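Long-range contact in phospholethanolamine N-methyltransferase 2 (Haemonchus contortus, PDB 4KRI), which probably methylates phosphomonomethylethanolamine on its way to phosphocholine, with S-adenosylmethionine as the methyl donor: residues V141-L155 with L262-A276. Sequence-based numbering, arbitrary orientation.
Sequences VNEVLDSVYVHQNWL and LERVHKEKDARVTYA
Trp-154 lays its indole between helix 145-151 and helix 255-268, with one edge turned to the 270-273 turn and the start of strand 273-277. NE1 donates in the ring plane to Val-273 O (3.0 Å), almost straight down that carbonyl's axis. One indole face takes Val-148 CG1 from its own segment; on the other, Val-265 CG1 makes a CH-pi contact 3.8 Å from the centroid of the five-membered ring. CH2 at the far rim reaches Lys-269 CA. The backbone of Trp-154 is gripped too: its N donates to His-266 ND1 (3.1 Å, N-H...N 166°), in the plane of the imidazole. His-266 points its CG away from its own N (chi1 -179°), which turns the imidazole so that ND1 meets Trp-154 and a face meets Leu-155, whose CD1 sits squarely over the ring, 3.6 Å from its centroid. Past the helix end, Lys-269 crosses Gln-152 at about a right angle; bent at its last torsion (chi4 -73°), it brings NZ onto both Gln-152 O (2.8 Å) and His-266 O. Near the strands, Glu-143 and Leu-262 pass in opposite directions, OE2 beside CD2, while OE1 accepts from Tyr-275 N (2.9 Å), which stands above the carboxylate plane. A water joins Asn-142 OD1 and Glu-143 N to Tyr-275 O; another links Tyr-149 OH to Ala-271 O. The contact thus docks the N-terminal region on the Rossmann-like methyltransferase domain, where strand 132-143 runs antiparallel to 273-277. The ND1 bond fixes this nitrogen as an acceptor, so any single ring proton would lie on NE2. Glu-143 OE2 lies only 2.7 Å from Trp-154 O, consistent with a buried, protonated acid.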
# COMPACT_ATOMS: atom_id res chain seq x y z
N VAL A 141 -3.78 6.65 0.06
CA VAL A 141 -4.86 6.68 1.04
C VAL A 141 -4.21 6.44 2.39
O VAL A 141 -3.50 5.45 2.58
CB VAL A 141 -5.88 5.55 0.84
CG1 VAL A 141 -7.07 5.75 1.82
CG2 VAL A 141 -6.38 5.51 -0.59
N ASN A 142 -4.42 7.37 3.32
CA ASN A 142 -3.91 7.21 4.67
C ASN A 142 -5.04 7.09 5.66
O ASN A 142 -6.19 7.45 5.37
CB ASN A 142 -3.07 8.42 5.07
CG ASN A 142 -1.72 8.45 4.39
OD1 ASN A 142 -0.80 7.72 4.78
ND2 ASN A 142 -1.58 9.32 3.39
N GLU A 143 -4.72 6.58 6.84
CA GLU A 143 -5.67 6.63 7.96
C GLU A 143 -5.48 7.91 8.74
O GLU A 143 -4.34 8.36 8.93
CB GLU A 143 -5.44 5.45 8.91
CG GLU A 143 -5.63 4.08 8.29
CD GLU A 143 -5.31 2.97 9.28
OE1 GLU A 143 -4.12 2.83 9.61
OE2 GLU A 143 -6.23 2.27 9.76
N VAL A 144 -6.59 8.47 9.23
CA VAL A 144 -6.52 9.56 10.19
C VAL A 144 -6.01 8.99 11.52
O VAL A 144 -6.67 8.14 12.13
CB VAL A 144 -7.90 10.20 10.43
CG1 VAL A 144 -7.80 11.33 11.46
CG2 VAL A 144 -8.45 10.71 9.13
N LEU A 145 -4.83 9.42 11.95
CA LEU A 145 -4.18 8.76 13.09
C LEU A 145 -4.86 9.10 14.41
O LEU A 145 -4.91 8.27 15.33
CB LEU A 145 -2.68 9.08 13.12
CG LEU A 145 -1.93 8.46 11.93
CD1 LEU A 145 -0.49 8.94 11.88
CD2 LEU A 145 -1.98 6.95 12.01
N ASP A 146 -5.41 10.31 14.51
CA ASP A 146 -6.14 10.69 15.71
C ASP A 146 -7.25 9.68 15.94
O ASP A 146 -7.54 9.32 17.08
CB ASP A 146 -6.74 12.08 15.51
CG ASP A 146 -7.32 12.64 16.76
OD1 ASP A 146 -6.54 13.15 17.60
OD2 ASP A 146 -8.57 12.58 16.91
N SER A 147 -7.86 9.22 14.87
CA SER A 147 -9.01 8.33 15.01
C SER A 147 -8.58 6.95 15.49
O SER A 147 -9.30 6.30 16.24
CB SER A 147 -9.78 8.24 13.69
OG SER A 147 -10.32 9.51 13.39
N VAL A 148 -7.39 6.51 15.07
CA VAL A 148 -6.87 5.24 15.56
C VAL A 148 -6.59 5.32 17.05
O VAL A 148 -6.99 4.43 17.83
CB VAL A 148 -5.56 4.86 14.83
CG1 VAL A 148 -4.96 3.61 15.47
CG2 VAL A 148 -5.82 4.61 13.33
N TYR A 149 -5.90 6.37 17.47
CA TYR A 149 -5.37 6.43 18.83
C TYR A 149 -6.38 6.87 19.89
O TYR A 149 -6.20 6.54 21.05
CB TYR A 149 -4.13 7.33 18.88
CG TYR A 149 -3.03 6.82 17.97
CD1 TYR A 149 -2.63 5.50 18.01
CD2 TYR A 149 -2.40 7.67 17.08
CE1 TYR A 149 -1.62 5.03 17.18
CE2 TYR A 149 -1.40 7.21 16.25
CZ TYR A 149 -1.01 5.90 16.31
OH TYR A 149 0.01 5.44 15.47
N VAL A 150 -7.41 7.62 19.48
CA VAL A 150 -8.39 8.17 20.43
C VAL A 150 -9.72 7.43 20.35
O VAL A 150 -10.44 7.29 21.36
CB VAL A 150 -8.61 9.68 20.17
CG1 VAL A 150 -9.70 10.25 21.09
CG2 VAL A 150 -7.30 10.43 20.38
N HIS A 151 -10.07 6.95 19.16
CA HIS A 151 -11.39 6.36 18.95
C HIS A 151 -11.40 4.90 18.50
O HIS A 151 -12.46 4.37 18.15
CB HIS A 151 -12.17 7.20 17.94
CG HIS A 151 -12.39 8.62 18.37
ND1 HIS A 151 -13.13 8.95 19.49
CD2 HIS A 151 -11.97 9.79 17.84
CE1 HIS A 151 -13.14 10.26 19.63
NE2 HIS A 151 -12.45 10.79 18.64
N GLN A 152 -10.24 4.24 18.52
CA GLN A 152 -10.12 2.88 18.02
C GLN A 152 -10.79 2.69 16.66
O GLN A 152 -11.52 1.72 16.42
CB GLN A 152 -10.66 1.87 19.05
CG GLN A 152 -9.68 1.59 20.20
CD GLN A 152 -10.06 0.38 21.00
OE1 GLN A 152 -11.24 0.16 21.28
NE2 GLN A 152 -9.08 -0.42 21.38
N ASN A 153 -10.56 3.66 15.77
CA ASN A 153 -11.16 3.67 14.45
C ASN A 153 -10.08 3.70 13.38
O ASN A 153 -9.37 4.70 13.25
CB ASN A 153 -12.04 4.92 14.31
CG ASN A 153 -12.68 5.04 12.94
OD1 ASN A 153 -12.62 4.12 12.13
ND2 ASN A 153 -13.33 6.18 12.70
N TRP A 154 -9.96 2.61 12.62
CA TRP A 154 -8.95 2.45 11.58
C TRP A 154 -9.52 2.73 10.20
O TRP A 154 -8.81 2.63 9.20
CB TRP A 154 -8.37 1.01 11.61
CG TRP A 154 -7.32 0.75 12.69
CD1 TRP A 154 -5.95 0.70 12.49
CD2 TRP A 154 -7.53 0.50 14.09
NE1 TRP A 154 -5.32 0.44 13.69
CE2 TRP A 154 -6.26 0.31 14.68
CE3 TRP A 154 -8.68 0.42 14.90
CZ2 TRP A 154 -6.10 0.05 16.05
CZ3 TRP A 154 -8.52 0.16 16.26
CH2 TRP A 154 -7.23 -0.02 16.82
N LEU A 155 -10.80 3.09 10.14
CA LEU A 155 -11.46 3.31 8.85
C LEU A 155 -11.82 4.78 8.58
O LEU A 155 -12.78 5.08 7.86
CB LEU A 155 -12.72 2.45 8.76
CG LEU A 155 -12.50 0.97 9.05
CD1 LEU A 155 -13.85 0.27 9.11
CD2 LEU A 155 -11.58 0.33 8.01
N LEU A 262 -7.15 -3.77 6.74
CA LEU A 262 -7.81 -2.71 7.46
C LEU A 262 -9.04 -3.23 8.17
O LEU A 262 -9.26 -2.89 9.33
CB LEU A 262 -8.18 -1.56 6.52
CG LEU A 262 -6.99 -0.69 6.11
CD1 LEU A 262 -7.28 0.05 4.83
CD2 LEU A 262 -6.71 0.30 7.22
N GLU A 263 -9.82 -4.07 7.49
CA GLU A 263 -11.02 -4.64 8.10
C GLU A 263 -10.63 -5.41 9.34
O GLU A 263 -11.30 -5.33 10.38
CB GLU A 263 -11.70 -5.59 7.11
CG GLU A 263 -12.87 -6.36 7.70
CD GLU A 263 -13.52 -7.29 6.69
OE1 GLU A 263 -13.16 -7.22 5.49
OE2 GLU A 263 -14.40 -8.08 7.10
N ARG A 264 -9.54 -6.15 9.23
CA ARG A 264 -9.13 -7.04 10.31
C ARG A 264 -8.54 -6.31 11.50
O ARG A 264 -8.83 -6.65 12.64
CB ARG A 264 -8.23 -8.15 9.78
CG ARG A 264 -9.02 -9.14 8.94
CD ARG A 264 -8.16 -10.23 8.34
NE ARG A 264 -8.94 -11.00 7.37
CZ ARG A 264 -8.49 -12.06 6.72
NH1 ARG A 264 -7.27 -12.52 6.94
NH2 ARG A 264 -9.28 -12.69 5.85
N VAL A 265 -7.75 -5.28 11.26
CA VAL A 265 -7.22 -4.53 12.40
C VAL A 265 -8.31 -3.68 13.05
O VAL A 265 -8.31 -3.51 14.27
CB VAL A 265 -5.96 -3.69 12.05
CG1 VAL A 265 -6.33 -2.50 11.18
CG2 VAL A 265 -5.28 -3.22 13.35
N HIS A 266 -9.26 -3.17 12.27
CA HIS A 266 -10.35 -2.39 12.84
C HIS A 266 -11.22 -3.25 13.75
O HIS A 266 -11.73 -2.79 14.78
CB HIS A 266 -11.20 -1.75 11.73
CG HIS A 266 -12.33 -0.92 12.22
ND1 HIS A 266 -12.18 0.39 12.63
CD2 HIS A 266 -13.65 -1.20 12.37
CE1 HIS A 266 -13.35 0.87 13.01
NE2 HIS A 266 -14.26 -0.07 12.86
N LYS A 267 -11.40 -4.50 13.38
CA LYS A 267 -12.22 -5.40 14.19
C LYS A 267 -11.49 -5.91 15.42
O LYS A 267 -12.08 -6.01 16.51
CB LYS A 267 -12.73 -6.56 13.35
CG LYS A 267 -13.78 -6.13 12.34
CD LYS A 267 -14.47 -7.33 11.71
CE LYS A 267 -15.53 -6.88 10.71
NZ LYS A 267 -15.62 -7.83 9.57
N GLU A 268 -10.21 -6.22 15.26
CA GLU A 268 -9.43 -6.88 16.31
C GLU A 268 -8.75 -5.88 17.24
O GLU A 268 -8.58 -6.14 18.44
CB GLU A 268 -8.41 -7.83 15.66
CG GLU A 268 -9.08 -9.07 15.02
CD GLU A 268 -8.24 -9.77 13.95
OE1 GLU A 268 -7.05 -9.44 13.78
OE2 GLU A 268 -8.79 -10.66 13.27
N LYS A 269 -8.38 -4.73 16.68
CA LYS A 269 -7.86 -3.57 17.43
C LYS A 269 -6.44 -3.77 18.00
O LYS A 269 -6.23 -4.49 18.98
CB LYS A 269 -8.86 -3.09 18.48
CG LYS A 269 -10.28 -2.93 17.90
CD LYS A 269 -11.12 -1.88 18.62
CE LYS A 269 -12.47 -1.67 17.92
NZ LYS A 269 -12.38 -0.90 16.61
N ASP A 270 -5.45 -3.16 17.35
CA ASP A 270 -4.10 -3.13 17.87
C ASP A 270 -3.49 -1.80 17.43
O ASP A 270 -3.16 -1.64 16.25
CB ASP A 270 -3.28 -4.31 17.33
CG ASP A 270 -1.90 -4.43 17.99
OD1 ASP A 270 -1.35 -3.40 18.45
OD2 ASP A 270 -1.38 -5.56 18.06
N ALA A 271 -3.35 -0.86 18.37
CA ALA A 271 -2.90 0.49 18.02
C ALA A 271 -1.43 0.56 17.60
O ALA A 271 -0.96 1.62 17.20
CB ALA A 271 -3.17 1.48 19.14
N ARG A 272 -0.72 -0.57 17.68
CA ARG A 272 0.66 -0.60 17.17
C ARG A 272 0.73 -0.64 15.66
O ARG A 272 1.79 -0.40 15.08
CB ARG A 272 1.43 -1.80 17.75
CG ARG A 272 1.73 -1.58 19.24
CD ARG A 272 2.17 -2.85 19.95
NE ARG A 272 1.19 -3.93 19.85
CZ ARG A 272 1.19 -5.00 20.63
NH1 ARG A 272 2.08 -5.12 21.60
NH2 ARG A 272 0.28 -5.95 20.45
N VAL A 273 -0.40 -0.93 15.02
CA VAL A 273 -0.40 -1.18 13.59
C VAL A 273 -1.23 -0.17 12.82
O VAL A 273 -2.39 0.05 13.13
CB VAL A 273 -0.95 -2.57 13.30
CG1 VAL A 273 -1.04 -2.81 11.79
CG2 VAL A 273 -0.05 -3.61 13.94
N THR A 274 -0.63 0.43 11.80
CA THR A 274 -1.37 1.35 10.92
C THR A 274 -1.01 0.98 9.47
O THR A 274 -0.02 0.29 9.24
CB THR A 274 -1.03 2.82 11.21
OG1 THR A 274 0.39 3.02 11.08
CG2 THR A 274 -1.53 3.22 12.64
N TYR A 275 -1.83 1.43 8.52
CA TYR A 275 -1.67 1.05 7.12
C TYR A 275 -1.86 2.24 6.18
O TYR A 275 -2.54 3.21 6.52
CB TYR A 275 -2.72 -0.01 6.76
CG TYR A 275 -2.57 -1.34 7.46
CD1 TYR A 275 -1.41 -2.10 7.33
CD2 TYR A 275 -3.61 -1.86 8.23
CE1 TYR A 275 -1.28 -3.34 7.95
CE2 TYR A 275 -3.49 -3.11 8.85
CZ TYR A 275 -2.32 -3.82 8.72
OH TYR A 275 -2.23 -5.06 9.34
N ALA A 276 -1.26 2.18 4.99
CA ALA A 276 -1.49 3.20 3.95
C ALA A 276 -1.47 2.54 2.58
O ALA A 276 -0.70 1.60 2.37
CB ALA A 276 -0.41 4.30 4.01
O HOH W 1 -1.90 5.82 6.94
O HOH W 2 0.87 2.94 15.71